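Side-chain contacts in tetraacyldisaccharide 4'-kinase (Aquifex aeolicus, PDB 4EHX), which transfers the gamma-phosphate of ATP to the 4'-position of a tetraacyldisaccharide 1-phosphate, forming the lipid A precursor lipid IVA: residues Gln142-His147 with Ile177-Ala182; Lys157-Asp162 with Gly168-Pro173; Gly88-Ser93 with Glu100-Ala105. All blocks are in the same frame, centred on the assembly; numbering follows the deposited sequence.

In the fold
From the N terminus, interaction 3 closes first: a short connection through helix 94-97 brings helix 99-107 back against the end of the hairpin made by strands 81-86 and 89-90. Interaction 1 opens later in the chain, at the loop after strand 134-138, and closes 30 residues on, at the entry to strand 182-186. Strand 150-156 and helix 157-160 lie between its segments, and so does the whole of interaction 2, a tighter closure in the same excursion. The two touch where Glu172 of interaction 2 meets both Gln142 and Arg179 of interaction 1. Interaction 3 stands apart, its centre about 30 Å from that of interaction 2, on the opposite side of the chain's centre.

Interaction 1 of 3, residues Gln142-His147 with Ile177-Ala182; sequences QHRKLH and IRRADA
Arg144 and Arg179 meet as two nearly parallel guanidinium planes, 5° apart, shifted so that each group lies against the aliphatic part of the other chain. Arg179 CD sits over the centre of the Arg144 guanidinium, 3.3 Å above its plane, while Arg144 CD lies over the Arg179 guanidinium but offset toward its rim. Both chains bend at chi3 (67° in Arg144, -55° in Arg179), which turns each guanidinium back so that its flat face meets the other arginine's CD. Arginine suits both positions, for it combines a flat cation with a flexible apolar stem.

The electrostatics are those of like charges: Arg144 NE and Arg179 NE are 3.6 Å apart. Acidic partners probably compensate at the ends. Arg144 NH2 forms a salt bridge with Asp25, and its NH1 bonds to Asn21; Arg179 NH1 forms salt bridges with Glu172 and Glu176.

The remaining contact is van der Waals. Gln142 CA lies obliquely 4.0 Å from Arg179 NH2, which itself donates to the carbonyl of Phe141. The amide of Gln142 turns to other partners, NE2 bonding to Glu172 and to the carbonyl of Asn43.

With several of their N-H groups bonded to carboxylates and carbonyls, the two guanidiniums can lie face against methylene; the surrounding acids probably offset the cost of pairing two cations in this surface contact between loops.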
# COMPACT_ATOMS: atom_id res chain seq x y z
N GLN A 142 10.74 7.66 -0.07
CA GLN A 142 12.07 7.74 -0.68
C GLN A 142 12.14 8.64 -1.93
O GLN A 142 13.24 8.95 -2.41
CB GLN A 142 12.55 6.33 -1.05
CG GLN A 142 12.95 5.46 0.15
CD GLN A 142 11.76 4.93 0.92
OE1 GLN A 142 10.74 4.53 0.34
NE2 GLN A 142 11.87 4.91 2.24
N HIS A 143 10.99 9.02 -2.48
CA HIS A 143 10.98 9.77 -3.73
C HIS A 143 11.18 11.27 -3.49
O HIS A 143 10.28 12.08 -3.75
CB HIS A 143 9.70 9.51 -4.54
CG HIS A 143 9.82 9.88 -5.99
ND1 HIS A 143 10.50 9.10 -6.90
CD2 HIS A 143 9.35 10.94 -6.68
CE1 HIS A 143 10.46 9.67 -8.09
NE2 HIS A 143 9.77 10.80 -7.98
N ARG A 144 12.37 11.64 -3.01
CA ARG A 144 12.59 12.98 -2.47
C ARG A 144 12.59 14.07 -3.52
O ARG A 144 12.43 15.25 -3.20
CB ARG A 144 13.88 13.02 -1.65
CG ARG A 144 13.83 12.09 -0.43
CD ARG A 144 15.04 12.28 0.49
NE ARG A 144 15.05 13.60 1.14
CZ ARG A 144 16.03 14.01 1.95
NH1 ARG A 144 17.07 13.20 2.21
NH2 ARG A 144 15.99 15.22 2.49
N LYS A 145 12.77 13.67 -4.78
CA LYS A 145 12.72 14.60 -5.90
C LYS A 145 11.37 15.32 -5.99
O LYS A 145 11.28 16.39 -6.59
CB LYS A 145 13.02 13.88 -7.23
CG LYS A 145 13.14 14.82 -8.44
CD LYS A 145 12.86 14.12 -9.78
CE LYS A 145 13.64 12.84 -9.96
NZ LYS A 145 13.76 12.45 -11.42
N LEU A 146 10.31 14.74 -5.43
CA LEU A 146 9.01 15.42 -5.45
C LEU A 146 8.67 15.99 -4.09
O LEU A 146 8.59 15.26 -3.10
CB LEU A 146 7.88 14.49 -5.94
CG LEU A 146 6.45 15.06 -5.92
CD1 LEU A 146 6.34 16.33 -6.77
CD2 LEU A 146 5.46 13.99 -6.46
N HIS A 147 8.47 17.31 -4.03
CA HIS A 147 8.05 17.93 -2.78
C HIS A 147 6.74 17.32 -2.31
O HIS A 147 5.83 17.13 -3.12
CB HIS A 147 7.82 19.44 -2.94
CG HIS A 147 7.22 20.07 -1.71
ND1 HIS A 147 7.95 20.29 -0.57
CD2 HIS A 147 5.96 20.47 -1.43
CE1 HIS A 147 7.17 20.81 0.36
NE2 HIS A 147 5.96 20.93 -0.14
N ILE A 177 13.78 8.67 9.90
CA ILE A 177 12.49 8.99 10.51
C ILE A 177 12.33 10.51 10.65
O ILE A 177 11.23 11.04 10.59
CB ILE A 177 12.33 8.27 11.87
CG1 ILE A 177 12.06 6.79 11.62
CG2 ILE A 177 11.19 8.89 12.70
CD1 ILE A 177 12.17 5.91 12.86
N ARG A 178 13.45 11.22 10.81
CA ARG A 178 13.41 12.68 10.93
C ARG A 178 12.71 13.41 9.76
O ARG A 178 12.24 14.53 9.93
CB ARG A 178 14.82 13.25 11.14
CG ARG A 178 15.75 13.15 9.94
CD ARG A 178 17.17 13.56 10.35
NE ARG A 178 18.14 13.39 9.27
CZ ARG A 178 19.46 13.28 9.45
NH1 ARG A 178 19.97 13.31 10.68
NH2 ARG A 178 20.27 13.12 8.41
N ARG A 179 12.67 12.79 8.58
CA ARG A 179 12.01 13.42 7.42
C ARG A 179 10.48 13.45 7.52
O ARG A 179 9.83 14.22 6.83
CB ARG A 179 12.40 12.76 6.10
CG ARG A 179 13.89 12.68 5.84
CD ARG A 179 14.18 12.61 4.35
NE ARG A 179 13.50 11.51 3.62
CZ ARG A 179 14.01 10.30 3.42
NH1 ARG A 179 15.20 9.96 3.92
NH2 ARG A 179 13.34 9.40 2.71
N ALA A 180 9.91 12.60 8.38
CA ALA A 180 8.46 12.53 8.52
C ALA A 180 7.85 13.80 9.11
O ALA A 180 8.41 14.39 10.02
CB ALA A 180 8.05 11.31 9.36
N ASP A 181 6.69 14.19 8.60
CA ASP A 181 5.87 15.21 9.26
C ASP A 181 4.95 14.57 10.27
O ASP A 181 4.54 15.20 11.25
CB ASP A 181 5.02 15.97 8.25
CG ASP A 181 5.85 16.78 7.30
OD1 ASP A 181 6.77 17.49 7.77
OD2 ASP A 181 5.57 16.71 6.09
N ALA A 182 4.59 13.31 10.01
CA ALA A 182 3.67 12.59 10.88
C ALA A 182 4.06 11.12 10.84
O ALA A 182 4.49 10.61 9.80
CB ALA A 182 2.22 12.76 10.40

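Interaction 2 of 3, residues Lys157-Asp162 with Gly168-Pro173; sequences KKDLKD and GNLREP
Asp162 and Asn169 are joined by a pair of hydrogen bonds, backed by one leucine, that closes a short loop: the chain leaves helix 157-160, turns, and returns so that Gly168-Leu170 lie beside Asp162, just beyond the short, weakly bonded helix. The backbone N of Asn169 donates to Asp162 OD1 at 3.0 Å, nearly straight at 167°, though it reaches that oxygen from above the carboxylate plane. The other oxygen, Asp162 OD2, accepts from Asn169 ND2 through its syn lone pair, also at 3.0 Å, and lies close to the amide plane. Carboxylate and amide stand almost perpendicular, 87° apart. With Asn169 CG beside its own backbone N (chi1 -57°), main-chain and side-chain donors can both serve one carboxylate. Each oxygen of the aspartate takes one bond from Asn169, and OD1 has a further partner close by in the chain. Gly168 suits the approach because only its CA, 3.4 Å from Asp162 OD1, has to be accommodated there.

In this P-loop kinase the same two segments flank the predicted ATP-binding loop. Asp159 OD1 is hydrogen-bonded to Ser45 OG, its OD2 accepts from the backbone N of Lys156, and the backbones of Asn169 and Arg171 bond with Val46 and Leu44.

Leu170 supplies the apolar part of the contact. Its CG packs 3.8 Å from Asp162 CB, while CD1 rests against Asp162 O and CD2 approaches Asp159 O. A leucine fits here, its forked end spreading over the backbone of the turn. At the outer edge the extended chain of Lys158 passes obliquely by Asn169, its NZ 3.9 Å from ND2; both are donors, and they merely lie near each other.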
# COMPACT_ATOMS: atom_id res chain seq x y z
N LYS A 157 6.48 -2.01 14.77
CA LYS A 157 7.42 -2.28 15.85
C LYS A 157 8.66 -3.01 15.31
O LYS A 157 9.78 -2.69 15.69
CB LYS A 157 6.76 -3.10 16.97
CG LYS A 157 7.66 -3.33 18.18
CD LYS A 157 6.95 -4.19 19.23
CE LYS A 157 7.81 -4.42 20.46
NZ LYS A 157 7.13 -5.32 21.44
N LYS A 158 8.45 -3.96 14.41
CA LYS A 158 9.56 -4.73 13.82
C LYS A 158 10.63 -3.83 13.17
O LYS A 158 11.83 -4.15 13.20
CB LYS A 158 9.01 -5.71 12.79
CG LYS A 158 10.04 -6.71 12.26
CD LYS A 158 9.46 -7.49 11.09
CE LYS A 158 10.46 -8.50 10.55
NZ LYS A 158 9.93 -9.19 9.34
N ASP A 159 10.19 -2.73 12.56
CA ASP A 159 11.12 -1.80 11.89
C ASP A 159 12.18 -1.27 12.85
O ASP A 159 13.35 -1.12 12.48
CB ASP A 159 10.36 -0.61 11.29
CG ASP A 159 9.48 -0.99 10.11
OD1 ASP A 159 9.80 -1.98 9.42
OD2 ASP A 159 8.47 -0.29 9.87
N LEU A 160 11.77 -0.96 14.08
CA LEU A 160 12.67 -0.36 15.07
C LEU A 160 13.80 -1.30 15.48
O LEU A 160 14.83 -0.86 16.02
CB LEU A 160 11.90 0.07 16.31
CG LEU A 160 10.84 1.16 16.12
CD1 LEU A 160 10.12 1.42 17.43
CD2 LEU A 160 11.47 2.44 15.60
N LYS A 161 13.63 -2.59 15.23
CA LYS A 161 14.64 -3.57 15.59
C LYS A 161 15.39 -4.10 14.37
O LYS A 161 16.24 -4.97 14.50
CB LYS A 161 13.98 -4.75 16.33
CG LYS A 161 13.17 -4.33 17.55
CD LYS A 161 12.37 -5.50 18.14
CE LYS A 161 11.21 -5.89 17.24
NZ LYS A 161 10.27 -6.83 17.91
N ASP A 162 15.07 -3.56 13.19
CA ASP A 162 15.53 -4.13 11.93
C ASP A 162 16.86 -3.54 11.46
O ASP A 162 17.42 -2.65 12.11
CB ASP A 162 14.45 -3.92 10.86
CG ASP A 162 14.40 -5.05 9.83
OD1 ASP A 162 15.46 -5.61 9.50
OD2 ASP A 162 13.28 -5.38 9.37
N GLY A 168 18.94 -6.90 6.60
CA GLY A 168 17.60 -6.75 7.14
C GLY A 168 16.64 -6.23 6.09
O GLY A 168 16.93 -6.31 4.90
N ASN A 169 15.52 -5.66 6.53
CA ASN A 169 14.49 -5.20 5.61
C ASN A 169 14.41 -3.69 5.41
O ASN A 169 13.57 -3.21 4.66
CB ASN A 169 13.11 -5.70 6.07
CG ASN A 169 13.06 -7.20 6.20
OD1 ASN A 169 13.09 -7.91 5.20
ND2 ASN A 169 12.99 -7.68 7.43
N LEU A 170 15.28 -2.94 6.07
CA LEU A 170 15.19 -1.48 5.97
C LEU A 170 15.71 -0.96 4.63
O LEU A 170 16.81 -1.34 4.17
CB LEU A 170 15.93 -0.81 7.14
CG LEU A 170 15.34 -1.04 8.53
CD1 LEU A 170 16.17 -0.31 9.59
CD2 LEU A 170 13.88 -0.58 8.57
N ARG A 171 14.93 -0.10 3.99
CA ARG A 171 15.37 0.55 2.75
C ARG A 171 16.28 1.74 3.06
O ARG A 171 17.07 2.15 2.21
CB ARG A 171 14.16 1.00 1.91
CG ARG A 171 13.46 -0.16 1.21
CD ARG A 171 12.38 0.32 0.24
NE ARG A 171 11.19 0.81 0.94
CZ ARG A 171 10.07 1.17 0.33
NH1 ARG A 171 9.97 1.11 -0.99
NH2 ARG A 171 9.04 1.61 1.05
N GLU A 172 16.12 2.30 4.26
CA GLU A 172 16.91 3.44 4.74
C GLU A 172 17.13 3.30 6.23
O GLU A 172 16.30 2.70 6.92
CB GLU A 172 16.16 4.76 4.56
CG GLU A 172 15.61 5.04 3.22
CD GLU A 172 15.08 6.45 3.15
OE1 GLU A 172 13.84 6.63 3.14
OE2 GLU A 172 15.91 7.39 3.12
N PRO A 173 18.21 3.90 6.74
CA PRO A 173 18.52 3.89 8.17
C PRO A 173 17.41 4.55 8.96
O PRO A 173 16.75 5.45 8.45
CB PRO A 173 19.78 4.76 8.27
CG PRO A 173 20.40 4.67 6.92
CD PRO A 173 19.28 4.55 5.95

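Interaction 3 of 3, residues Gly88-Ser93 with Glu100-Ala105; sequences GNLKVS and EPYLMA
The ring of Tyr102 is met at its edge by the carbonyl of Val92, whose O lies near the ring plane, 3.4 Å from Tyr102 CE2. Two further neighbours, Leu90 CD1 and the carbonyl carbon of Ser93, come in obliquely near the CD2-CE2 bond, from opposite sides of the ring plane, and the indole of Trp94 packs with the ring edge-to-face. The setting is a beta hairpin, strands 81-86 and 89-90, with helix 99-107 returning to pack on the residues that leave it; the connection runs through the short helix 94-97, for which Ser93 is the N-cap.

Leu90 links the two sides. Its side chain crosses that of Tyr102 at about a right angle, with CD1 3.6 Å from Tyr102 CD2 and CG 3.8 Å from Tyr102 CE2. The two methyls also straddle Ala105: CD1 is 3.7 Å and CD2 3.8 Å from Ala105 CB. A leucine suits this place because its fork can serve the ring and the alanine one helical turn on, while the small methyl of Ala105 lets the strand come close. Tyr102 projects from the helix with CG anti to the backbone N (chi1 -174°), carrying the ring past the end of the hairpin to the carbonyls of 92-93; an aromatic residue combines an apolar flank for Leu90 with a hydroxyl, here hydrogen-bonded to Gln286 in a later loop.

Polar closure comes from the main chain. Gly88, at the hairpin turn, has a positive phi of 103°, a conformation that glycine adopts easily. The bridge to the helix is a single water, which donates one hydrogen bond to Gly88 O and another to Ala105 O, each 2.7 Å long.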
# COMPACT_ATOMS: atom_id res chain seq x y z
N GLY A 88 -11.96 6.07 -10.50
CA GLY A 88 -12.58 4.80 -10.21
C GLY A 88 -12.68 3.92 -11.44
O GLY A 88 -12.75 2.70 -11.31
N ASN A 89 -12.69 4.53 -12.62
CA ASN A 89 -12.85 3.76 -13.86
C ASN A 89 -11.52 3.27 -14.43
O ASN A 89 -10.73 4.07 -14.94
CB ASN A 89 -13.61 4.57 -14.91
CG ASN A 89 -15.04 4.88 -14.51
OD1 ASN A 89 -15.67 4.12 -13.78
ND2 ASN A 89 -15.55 6.01 -14.98
N LEU A 90 -11.26 1.97 -14.34
CA LEU A 90 -10.03 1.40 -14.88
C LEU A 90 -9.93 1.64 -16.39
O LEU A 90 -10.91 1.48 -17.12
CB LEU A 90 -9.93 -0.10 -14.54
CG LEU A 90 -9.23 -0.45 -13.22
CD1 LEU A 90 -7.74 -0.07 -13.24
CD2 LEU A 90 -9.93 0.23 -12.04
N LYS A 91 -8.75 2.03 -16.84
CA LYS A 91 -8.54 2.33 -18.25
C LYS A 91 -7.56 1.35 -18.89
O LYS A 91 -7.34 1.40 -20.09
CB LYS A 91 -8.01 3.76 -18.41
CG LYS A 91 -9.03 4.82 -17.99
CD LYS A 91 -10.29 4.67 -18.82
CE LYS A 91 -11.46 5.43 -18.25
NZ LYS A 91 -12.66 5.33 -19.15
N VAL A 92 -6.97 0.48 -18.07
CA VAL A 92 -6.01 -0.50 -18.57
C VAL A 92 -6.14 -1.80 -17.78
O VAL A 92 -6.75 -1.83 -16.71
CB VAL A 92 -4.56 0.01 -18.42
CG1 VAL A 92 -4.36 1.28 -19.23
CG2 VAL A 92 -4.26 0.27 -16.95
N SER A 93 -5.54 -2.88 -18.29
CA SER A 93 -5.53 -4.14 -17.57
C SER A 93 -4.42 -4.14 -16.52
O SER A 93 -3.54 -3.28 -16.56
CB SER A 93 -5.31 -5.30 -18.54
OG SER A 93 -4.03 -5.21 -19.14
N GLU A 100 0.36 -3.65 -8.82
CA GLU A 100 0.22 -2.71 -7.70
C GLU A 100 -0.71 -1.51 -7.97
O GLU A 100 -1.63 -1.24 -7.18
CB GLU A 100 1.60 -2.20 -7.25
CG GLU A 100 2.70 -3.26 -7.23
CD GLU A 100 3.25 -3.59 -8.62
OE1 GLU A 100 3.75 -2.67 -9.31
OE2 GLU A 100 3.19 -4.77 -9.02
N PRO A 101 -0.44 -0.76 -9.05
CA PRO A 101 -1.37 0.34 -9.34
C PRO A 101 -2.77 -0.19 -9.67
O PRO A 101 -3.75 0.47 -9.34
CB PRO A 101 -0.74 1.01 -10.58
CG PRO A 101 0.72 0.63 -10.52
CD PRO A 101 0.70 -0.79 -9.99
N TYR A 102 -2.85 -1.34 -10.34
CA TYR A 102 -4.16 -1.88 -10.71
C TYR A 102 -4.96 -2.23 -9.45
O TYR A 102 -6.13 -1.87 -9.32
CB TYR A 102 -4.04 -3.10 -11.64
CG TYR A 102 -5.39 -3.59 -12.14
CD1 TYR A 102 -6.18 -4.43 -11.36
CD2 TYR A 102 -5.89 -3.18 -13.38
CE1 TYR A 102 -7.43 -4.88 -11.82
CE2 TYR A 102 -7.13 -3.61 -13.84
CZ TYR A 102 -7.89 -4.46 -13.06
OH TYR A 102 -9.11 -4.89 -13.51
N LEU A 103 -4.32 -2.94 -8.52
CA LEU A 103 -4.98 -3.26 -7.26
C LEU A 103 -5.42 -2.00 -6.52
O LEU A 103 -6.55 -1.90 -6.04
CB LEU A 103 -4.07 -4.11 -6.38
CG LEU A 103 -4.58 -4.41 -4.97
CD1 LEU A 103 -5.98 -5.06 -4.99
CD2 LEU A 103 -3.57 -5.29 -4.21
N MET A 104 -4.51 -1.02 -6.42
CA MET A 104 -4.87 0.25 -5.78
C MET A 104 -6.11 0.86 -6.43
O MET A 104 -7.02 1.32 -5.75
CB MET A 104 -3.69 1.24 -5.87
CG MET A 104 -3.81 2.47 -4.98
SD MET A 104 -3.32 2.16 -3.28
CE MET A 104 -1.91 1.09 -3.53
N ALA A 105 -6.14 0.87 -7.75
CA ALA A 105 -7.29 1.42 -8.47
C ALA A 105 -8.59 0.66 -8.17
O ALA A 105 -9.67 1.25 -8.03
CB ALA A 105 -7.02 1.47 -9.97
O HOH W 1 -12.12 1.11 -9.20